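Long-range contacts in glyoxalase-related enzyme, AraC type (Clostridium phytofermentans, PDB 3BT3), which is of unknown function but belongs to the glyoxalase-related VOC superfamily and probably takes part in AraC-type transcription regulation, perhaps as a ligand-sensing domain: residues A[92-98]-A[137-143]; A[101-105]-A[116-120]. All coordinates share one frame. Numbering follows the deposited sequence.

Interaction 1. Residues A[92-98]-A[137-143]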
ATOM      1  N   VAL A  92       1.094  -6.897  -9.552  1.00 26.28           N
ATOM      2  CA  VAL A  92       0.466  -5.664  -9.102  1.00 25.58           C
ATOM      3  C   VAL A  92       1.053  -5.113  -7.807  1.00 26.70           C
ATOM      4  O   VAL A  92       1.120  -5.809  -6.795  1.00 28.43           O
ATOM      5  CB  VAL A  92      -1.056  -5.866  -8.908  1.00 25.13           C
ATOM      6  CG1 VAL A  92      -1.656  -4.632  -8.258  1.00 23.47           C
ATOM      7  CG2 VAL A  92      -1.725  -6.146 -10.255  1.00 20.52           C
ATOM      8  N   ALA A  93       1.456  -3.848  -7.845  1.00 26.09           N
ATOM      9  CA  ALA A  93       2.041  -3.190  -6.686  1.00 26.36           C
ATOM     10  C   ALA A  93       1.197  -2.023  -6.201  1.00 27.17           C
ATOM     11  O   ALA A  93       1.435  -1.497  -5.123  1.00 30.05           O
ATOM     12  CB  ALA A  93       3.444  -2.690  -7.022  1.00 23.56           C
ATOM     13  N   GLY A  94       0.224  -1.607  -7.005  1.00 27.69           N
ATOM     14  CA  GLY A  94      -0.621  -0.485  -6.638  1.00 26.77           C
ATOM     15  C   GLY A  94      -2.019  -0.562  -7.226  1.00 27.00           C
ATOM     16  O   GLY A  94      -2.220  -1.036  -8.346  1.00 25.28           O
ATOM     17  N   PHE A  95      -2.991  -0.083  -6.460  1.00 27.80           N
ATOM     18  CA  PHE A  95      -4.389  -0.103  -6.862  1.00 29.41           C
ATOM     19  C   PHE A  95      -4.980   1.205  -6.380  1.00 29.72           C
ATOM     20  O   PHE A  95      -5.533   1.268  -5.290  1.00 30.17           O
ATOM     21  CB  PHE A  95      -5.089  -1.284  -6.183  1.00 30.94           C
ATOM     22  CG  PHE A  95      -6.536  -1.421  -6.545  1.00 32.81           C
ATOM     23  CD1 PHE A  95      -6.923  -1.590  -7.874  1.00 33.44           C
ATOM     24  CD2 PHE A  95      -7.514  -1.399  -5.559  1.00 32.96           C
ATOM     25  CE1 PHE A  95      -8.263  -1.737  -8.217  1.00 34.77           C
ATOM     26  CE2 PHE A  95      -8.863  -1.546  -5.890  1.00 36.30           C
ATOM     27  CZ  PHE A  95      -9.238  -1.718  -7.227  1.00 34.91           C
ATOM     28  N   MET A  96      -4.870   2.254  -7.181  1.00 30.77           N
ATOM     29  CA  MET A  96      -5.360   3.545  -6.732  1.00 32.36           C
ATOM     30  C   MET A  96      -6.487   4.211  -7.511  1.00 32.50           C
ATOM     31  O   MET A  96      -6.528   4.190  -8.739  1.00 34.61           O
ATOM     32  CB  MET A  96      -4.169   4.510  -6.545  1.00 30.14           C
ATOM     33  CG  MET A  96      -3.246   4.745  -7.745  1.00 31.08           C
ATOM     34  SD  MET A  96      -1.651   5.603  -7.292  1.00 26.69           S
ATOM     35  CE  MET A  96      -0.552   4.302  -7.505  1.00 26.26           C
ATOM     36  N   MET A  97      -7.413   4.789  -6.755  1.00 32.99           N
ATOM     37  CA  MET A  97      -8.562   5.487  -7.305  1.00 33.26           C
ATOM     38  C   MET A  97      -8.126   6.898  -7.678  1.00 33.94           C
ATOM     39  O   MET A  97      -7.522   7.599  -6.862  1.00 33.66           O
ATOM     40  CB  MET A  97      -9.683   5.552  -6.261  1.00 32.08           C
ATOM     41  CG  MET A  97     -11.002   6.172  -6.759  1.00 30.73           C
ATOM     42  SD  MET A  97     -12.111   6.715  -5.412  1.00 30.42           S
ATOM     43  CE  MET A  97     -12.655   5.161  -4.741  1.00 28.06           C
ATOM     44  N   ILE A  98      -8.420   7.310  -8.909  1.00 33.68           N
ATOM     45  CA  ILE A  98      -8.057   8.647  -9.344  1.00 35.62           C
ATOM     46  C   ILE A  98      -9.193   9.387 -10.026  1.00 37.01           C
ATOM     47  O   ILE A  98     -10.284   8.856 -10.238  1.00 36.82           O
ATOM     48  CB  ILE A  98      -6.874   8.639 -10.323  1.00 36.93           C
ATOM     49  CG1 ILE A  98      -7.313   8.047 -11.657  1.00 38.34           C
ATOM     50  CG2 ILE A  98      -5.713   7.851  -9.746  1.00 37.51           C
ATOM     51  CD1 ILE A  98      -6.316   8.277 -12.762  1.00 42.63           C
ATOM     52  N   CYS A 137       6.970  -3.508 -12.070  1.00 30.18           N
ATOM     53  CA  CYS A 137       5.713  -3.702 -11.346  1.00 30.92           C
ATOM     54  C   CYS A 137       4.568  -3.097 -12.118  1.00 29.47           C
ATOM     55  O   CYS A 137       4.763  -2.233 -12.982  1.00 28.69           O
ATOM     56  CB  CYS A 137       5.704  -3.018  -9.977  1.00 33.29           C
ATOM     57  SG  CYS A 137       7.268  -2.764  -9.207  1.00 44.80           S
ATOM     58  N   ILE A 138       3.369  -3.532 -11.753  1.00 27.22           N
ATOM     59  CA  ILE A 138       2.145  -3.056 -12.362  1.00 24.90           C
ATOM     60  C   ILE A 138       1.406  -2.113 -11.424  1.00 24.25           C
ATOM     61  O   ILE A 138       1.246  -2.402 -10.234  1.00 24.56           O
ATOM     62  CB  ILE A 138       1.180  -4.228 -12.690  1.00 24.43           C
ATOM     63  CG1 ILE A 138       1.852  -5.231 -13.634  1.00 25.19           C
ATOM     64  CG2 ILE A 138      -0.108  -3.684 -13.274  1.00 21.58           C
ATOM     65  CD1 ILE A 138       2.415  -4.619 -14.902  1.00 25.20           C
ATOM     66  N   LEU A 139       0.955  -0.988 -11.962  1.00 23.91           N
ATOM     67  CA  LEU A 139       0.180  -0.039 -11.181  1.00 23.42           C
ATOM     68  C   LEU A 139      -1.180   0.069 -11.841  1.00 24.28           C
ATOM     69  O   LEU A 139      -1.279   0.384 -13.034  1.00 21.14           O
ATOM     70  CB  LEU A 139       0.834   1.343 -11.164  1.00 22.43           C
ATOM     71  CG  LEU A 139       2.207   1.479 -10.526  1.00 23.42           C
ATOM     72  CD1 LEU A 139       2.599   2.942 -10.494  1.00 21.15           C
ATOM     73  CD2 LEU A 139       2.176   0.898  -9.116  1.00 24.22           C
ATOM     74  N   ARG A 140      -2.226  -0.191 -11.066  1.00 24.18           N
ATOM     75  CA  ARG A 140      -3.585  -0.103 -11.583  1.00 24.08           C
ATOM     76  C   ARG A 140      -4.223   1.224 -11.191  1.00 25.17           C
ATOM     77  O   ARG A 140      -4.171   1.643 -10.038  1.00 25.92           O
ATOM     78  CB  ARG A 140      -4.424  -1.271 -11.060  1.00 22.70           C
ATOM     79  CG  ARG A 140      -3.944  -2.634 -11.560  1.00 24.37           C
ATOM     80  CD  ARG A 140      -4.782  -3.779 -11.011  1.00 19.49           C
ATOM     81  NE  ARG A 140      -6.192  -3.613 -11.338  1.00 25.21           N
ATOM     82  CZ  ARG A 140      -7.166  -4.397 -10.882  1.00 27.61           C
ATOM     83  NH1 ARG A 140      -6.888  -5.412 -10.077  1.00 29.19           N
ATOM     84  NH2 ARG A 140      -8.424  -4.165 -11.229  1.00 28.45           N
ATOM     85  N   PHE A 141      -4.809   1.895 -12.170  1.00 26.04           N
ATOM     86  CA  PHE A 141      -5.467   3.171 -11.933  1.00 28.04           C
ATOM     87  C   PHE A 141      -6.927   3.024 -12.343  1.00 29.70           C
ATOM     88  O   PHE A 141      -7.230   2.438 -13.387  1.00 30.43           O
ATOM     89  CB  PHE A 141      -4.796   4.267 -12.764  1.00 28.34           C
ATOM     90  CG  PHE A 141      -3.392   4.593 -12.318  1.00 29.45           C
ATOM     91  CD1 PHE A 141      -3.166   5.518 -11.301  1.00 30.19           C
ATOM     92  CD2 PHE A 141      -2.298   3.970 -12.906  1.00 29.70           C
ATOM     93  CE1 PHE A 141      -1.871   5.820 -10.879  1.00 30.53           C
ATOM     94  CE2 PHE A 141      -0.997   4.263 -12.490  1.00 30.77           C
ATOM     95  CZ  PHE A 141      -0.783   5.189 -11.479  1.00 30.71           C
ATOM     96  N   PHE A 142      -7.843   3.525 -11.526  1.00 29.40           N
ATOM     97  CA  PHE A 142      -9.244   3.419 -11.890  1.00 31.75           C
ATOM     98  C   PHE A 142     -10.029   4.640 -11.477  1.00 34.11           C
ATOM     99  O   PHE A 142      -9.635   5.371 -10.567  1.00 35.98           O
ATOM    100  CB  PHE A 142      -9.875   2.146 -11.290  1.00 31.30           C
ATOM    101  CG  PHE A 142     -10.046   2.189  -9.796  1.00 29.93           C
ATOM    102  CD1 PHE A 142     -11.175   2.770  -9.227  1.00 28.85           C
ATOM    103  CD2 PHE A 142      -9.064   1.670  -8.957  1.00 29.52           C
ATOM    104  CE1 PHE A 142     -11.321   2.837  -7.840  1.00 29.81           C
ATOM    105  CE2 PHE A 142      -9.199   1.731  -7.574  1.00 29.66           C
ATOM    106  CZ  PHE A 142     -10.332   2.317  -7.013  1.00 28.30           C
ATOM    107  N   GLU A 143     -11.131   4.865 -12.183  1.00 36.57           N
ATOM    108  CA  GLU A 143     -12.031   5.978 -11.909  1.00 38.85           C
ATOM    109  C   GLU A 143     -13.440   5.433 -12.088  1.00 40.01           C
ATOM    110  O   GLU A 143     -13.780   4.884 -13.146  1.00 36.08           O
ATOM    111  CB  GLU A 143     -11.785   7.131 -12.882  1.00 39.74           C
ATOM    112  CG  GLU A 143     -12.592   8.373 -12.556  1.00 42.17           C
ATOM    113  CD  GLU A 143     -12.252   9.558 -13.446  1.00 45.81           C
ATOM    114  OE1 GLU A 143     -12.702  10.678 -13.126  1.00 47.03           O
ATOM    115  OE2 GLU A 143     -11.545   9.379 -14.463  1.00 44.21           O
TER
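Aromatic rings fill the middle of this strand pair on both faces of the sheet. On the face shared by Phe95, Met97 and Phe142, Phe95 CZ lies 3.5 Å from Phe142 CE2, the two planes inclined at 33°. The p rotamer of Phe142 folds its ring back across the neighbouring strand, where Met97 CA sits over the ring face, 3.8 Å from the centroid, in a CH-pi contact. Trp124 meets Phe142 edge-to-face, and His82 and Phe84 of the second subunit do the same to Phe95. On the other face Met96 CG approaches Phe141 CE1 to 3.6 Å, its sulfur making an oblique Met-aromatic contact, while Ile98 CG2 reaches the ring edge at Phe141 CD1 (3.8 Å). Between these two layers of side chains the backbones run parallel, 13° apart in direction, as the first and last strands of a βαβββ module, the repeating unit of the VOC fold. The ladder alternates regularly: Arg140 N to Gly94 O (2.8 Å), Met96 N to Arg140 O (3.0 Å), Phe142 N to Met96 O (3.2 Å) and Ile98 N to Phe142 O (2.8 Å). Near its start a beta bulge shifts the register by one, so that Ile138 O accepts Ala93 N at 2.8 Å and, weakly, Gly94 N at 3.5 Å. A CB on Gly94 would lie only 3.0 Å from Leu139 CD2, too close for the side chain as it stands. At the polar margin, the Arg140 guanidinium places NH2 3.9 Å from Phe95 CE1, which lies over its face, and forms a salt bridge with Glu128; the Glu143 carboxylate turns instead to the backbone nitrogen of Ile101.

Interaction 2. Residues A[101-105]-A[116-120]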
ATOM      1  N   ILE A 101      -8.838  10.116 -15.429  1.00 30.52           N
ATOM      2  CA  ILE A 101      -8.157   8.967 -16.002  1.00 30.04           C
ATOM      3  C   ILE A 101      -7.675   9.232 -17.429  1.00 30.97           C
ATOM      4  O   ILE A 101      -6.638   8.718 -17.846  1.00 31.41           O
ATOM      5  CB  ILE A 101      -9.072   7.713 -15.975  1.00 28.85           C
ATOM      6  CG1 ILE A 101      -8.289   6.483 -16.421  1.00 30.37           C
ATOM      7  CG2 ILE A 101     -10.267   7.903 -16.885  1.00 26.93           C
ATOM      8  CD1 ILE A 101      -7.132   6.161 -15.531  1.00 33.99           C
ATOM      9  N   ASP A 102      -8.420  10.035 -18.178  1.00 30.43           N
ATOM     10  CA  ASP A 102      -8.025  10.349 -19.547  1.00 31.89           C
ATOM     11  C   ASP A 102      -6.800  11.252 -19.521  1.00 31.81           C
ATOM     12  O   ASP A 102      -5.877  11.081 -20.308  1.00 30.83           O
ATOM     13  CB  ASP A 102      -9.174  11.036 -20.281  1.00 32.26           C
ATOM     14  CG  ASP A 102     -10.401  10.153 -20.376  1.00 36.40           C
ATOM     15  OD1 ASP A 102     -10.377   9.192 -21.181  1.00 36.94           O
ATOM     16  OD2 ASP A 102     -11.379  10.413 -19.634  1.00 34.25           O
ATOM     17  N   ALA A 103      -6.801  12.219 -18.611  1.00 31.14           N
ATOM     18  CA  ALA A 103      -5.675  13.127 -18.482  1.00 31.81           C
ATOM     19  C   ALA A 103      -4.425  12.323 -18.115  1.00 31.63           C
ATOM     20  O   ALA A 103      -3.349  12.577 -18.649  1.00 31.79           O
ATOM     21  CB  ALA A 103      -5.961  14.185 -17.413  1.00 30.35           C
ATOM     22  N   LEU A 104      -4.561  11.353 -17.214  1.00 30.90           N
ATOM     23  CA  LEU A 104      -3.407  10.546 -16.827  1.00 31.69           C
ATOM     24  C   LEU A 104      -2.789   9.829 -18.020  1.00 32.01           C
ATOM     25  O   LEU A 104      -1.589   9.931 -18.264  1.00 33.22           O
ATOM     26  CB  LEU A 104      -3.783   9.497 -15.778  1.00 31.27           C
ATOM     27  CG  LEU A 104      -2.687   8.449 -15.525  1.00 31.01           C
ATOM     28  CD1 LEU A 104      -1.454   9.129 -14.994  1.00 30.35           C
ATOM     29  CD2 LEU A 104      -3.167   7.404 -14.534  1.00 33.24           C
ATOM     30  N   HIS A 105      -3.616   9.101 -18.758  1.00 31.80           N
ATOM     31  CA  HIS A 105      -3.147   8.348 -19.910  1.00 31.34           C
ATOM     32  C   HIS A 105      -2.412   9.231 -20.917  1.00 32.28           C
ATOM     33  O   HIS A 105      -1.355   8.858 -21.444  1.00 31.07           O
ATOM     34  CB  HIS A 105      -4.331   7.661 -20.575  1.00 31.29           C
ATOM     35  CG  HIS A 105      -3.940   6.666 -21.618  1.00 30.91           C
ATOM     36  ND1 HIS A 105      -3.480   7.036 -22.863  1.00 32.71           N
ATOM     37  CD2 HIS A 105      -3.931   5.314 -21.600  1.00 31.32           C
ATOM     38  CE1 HIS A 105      -3.206   5.952 -23.567  1.00 33.14           C
ATOM     39  NE2 HIS A 105      -3.471   4.894 -22.824  1.00 30.03           N
ATOM     40  N   ILE A 116       1.692   1.393 -21.153  1.00 31.18           N
ATOM     41  CA  ILE A 116       0.474   1.778 -20.454  1.00 30.70           C
ATOM     42  C   ILE A 116      -0.647   1.148 -21.281  1.00 31.86           C
ATOM     43  O   ILE A 116      -0.721   1.359 -22.485  1.00 32.16           O
ATOM     44  CB  ILE A 116       0.308   3.320 -20.436  1.00 31.03           C
ATOM     45  CG1 ILE A 116      -1.141   3.712 -20.143  1.00 32.50           C
ATOM     46  CG2 ILE A 116       0.697   3.900 -21.778  1.00 30.37           C
ATOM     47  CD1 ILE A 116      -1.629   3.317 -18.786  1.00 34.18           C
ATOM     48  N   SER A 117      -1.500   0.358 -20.646  1.00 31.91           N
ATOM     49  CA  SER A 117      -2.600  -0.286 -21.352  1.00 31.61           C
ATOM     50  C   SER A 117      -3.643   0.758 -21.716  1.00 31.03           C
ATOM     51  O   SER A 117      -3.609   1.877 -21.208  1.00 30.04           O
ATOM     52  CB  SER A 117      -3.261  -1.343 -20.464  1.00 32.37           C
ATOM     53  OG  SER A 117      -4.054  -0.721 -19.471  1.00 30.06           O
ATOM     54  N   ASP A 118      -4.563   0.399 -22.602  1.00 31.27           N
ATOM     55  CA  ASP A 118      -5.627   1.319 -22.979  1.00 33.26           C
ATOM     56  C   ASP A 118      -6.618   1.397 -21.819  1.00 33.00           C
ATOM     57  O   ASP A 118      -6.637   0.530 -20.949  1.00 32.31           O
ATOM     58  CB  ASP A 118      -6.353   0.828 -24.242  1.00 36.95           C
ATOM     59  CG  ASP A 118      -5.588   1.141 -25.531  1.00 41.86           C
ATOM     60  OD1 ASP A 118      -5.432   2.340 -25.867  1.00 44.12           O
ATOM     61  OD2 ASP A 118      -5.146   0.185 -26.208  1.00 42.29           O
ATOM     62  N   ILE A 119      -7.423   2.452 -21.798  1.00 34.05           N
ATOM     63  CA  ILE A 119      -8.437   2.623 -20.765  1.00 33.03           C
ATOM     64  C   ILE A 119      -9.648   1.760 -21.130  1.00 34.46           C
ATOM     65  O   ILE A 119     -10.118   1.784 -22.265  1.00 33.95           O
ATOM     66  CB  ILE A 119      -8.892   4.091 -20.671  1.00 32.47           C
ATOM     67  CG1 ILE A 119      -7.742   4.960 -20.156  1.00 33.01           C
ATOM     68  CG2 ILE A 119     -10.119   4.203 -19.762  1.00 33.19           C
ATOM     69  CD1 ILE A 119      -8.098   6.426 -19.978  1.00 32.35           C
ATOM     70  N   TYR A 120     -10.154   0.993 -20.173  1.00 35.86           N
ATOM     71  CA  TYR A 120     -11.307   0.142 -20.443  1.00 37.52           C
ATOM     72  C   TYR A 120     -12.245   0.079 -19.243  1.00 37.22           C
ATOM     73  O   TYR A 120     -11.848   0.373 -18.118  1.00 36.05           O
ATOM     74  CB  TYR A 120     -10.830  -1.251 -20.832  1.00 40.43           C
ATOM     75  CG  TYR A 120     -10.068  -1.950 -19.745  1.00 45.26           C
ATOM     76  CD1 TYR A 120     -10.739  -2.646 -18.737  1.00 48.56           C
ATOM     77  CD2 TYR A 120      -8.675  -1.938 -19.728  1.00 46.08           C
ATOM     78  CE1 TYR A 120     -10.042  -3.320 -17.741  1.00 50.63           C
ATOM     79  CE2 TYR A 120      -7.965  -2.607 -18.734  1.00 49.99           C
ATOM     80  CZ  TYR A 120      -8.656  -3.299 -17.744  1.00 52.12           C
ATOM     81  OH  TYR A 120      -7.964  -3.989 -16.771  1.00 53.53           O
TER
HETATM   82  O   HOH W   1      -2.526   2.444 -24.509  1.00 38.39           O
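A helix can meet a neighbouring loop through a few well-placed side chains, and here the rotamers of His105, Ile101 and Ile119 set the fit. His105 and Ile101, one turn apart and joined by the helical bond from His105 N to Ile101 O (3.2 Å), both adopt t at chi1 and direct their CA-to-CB bonds toward 116-120. Ile119, m at chi1 and t at chi2, extends its CD1 into the space beside them: this methyl lies 3.6 Å from Ile101 CG1, 4.0 Å from His105 CB and 3.8 Å from Asp102 OD1. Asp102, an m rotamer, has its carboxylate engaged in a salt bridge with Arg127. The imidazole, with chi2 near -75°, packs its CD2 3.5 Å from Ile116 CG1, and the t chi1 of Ile116 helps present that carbon. Beyond the ring, a water lies 3.1 Å from His105 NE2 and donates to Ile116 O (2.9 Å) and weakly to Asp118 OD1 (3.2 Å). Ser117 and Asp118 point their CA-to-CB bonds away; the p rotamer of Ser117 lets OG donate to Asp118 O at 3.2 Å, and OG also accepts a hydrogen bond from Ser130 N. Such packing of a helix against the segment leading into the next strand belongs to the helix-to-strand connection of a VOC-type βαβββ module.

How the interactions relate
Followed from the N terminus, the chain enters strand 92-99, turns directly into helix 101-110, and returns through 116-120, where interaction 2 closes a short loop with 10 residues between its segments. Strands 120-122 and 126-132 follow before strand 138-144 comes back beside 92-99, and interaction 1 closes a larger loop of 38 intervening residues that contains the smaller one entirely. The contacts also touch in space: Glu143 OE2 lies 3.0 Å from Ile101 N, probably a hydrogen bond, and Leu104 CD2 packs 3.6 Å from Phe141 CG. Interaction 1 thus joins the module's first and last strands, interaction 2 its helix and returning loop, and both border the second subunit.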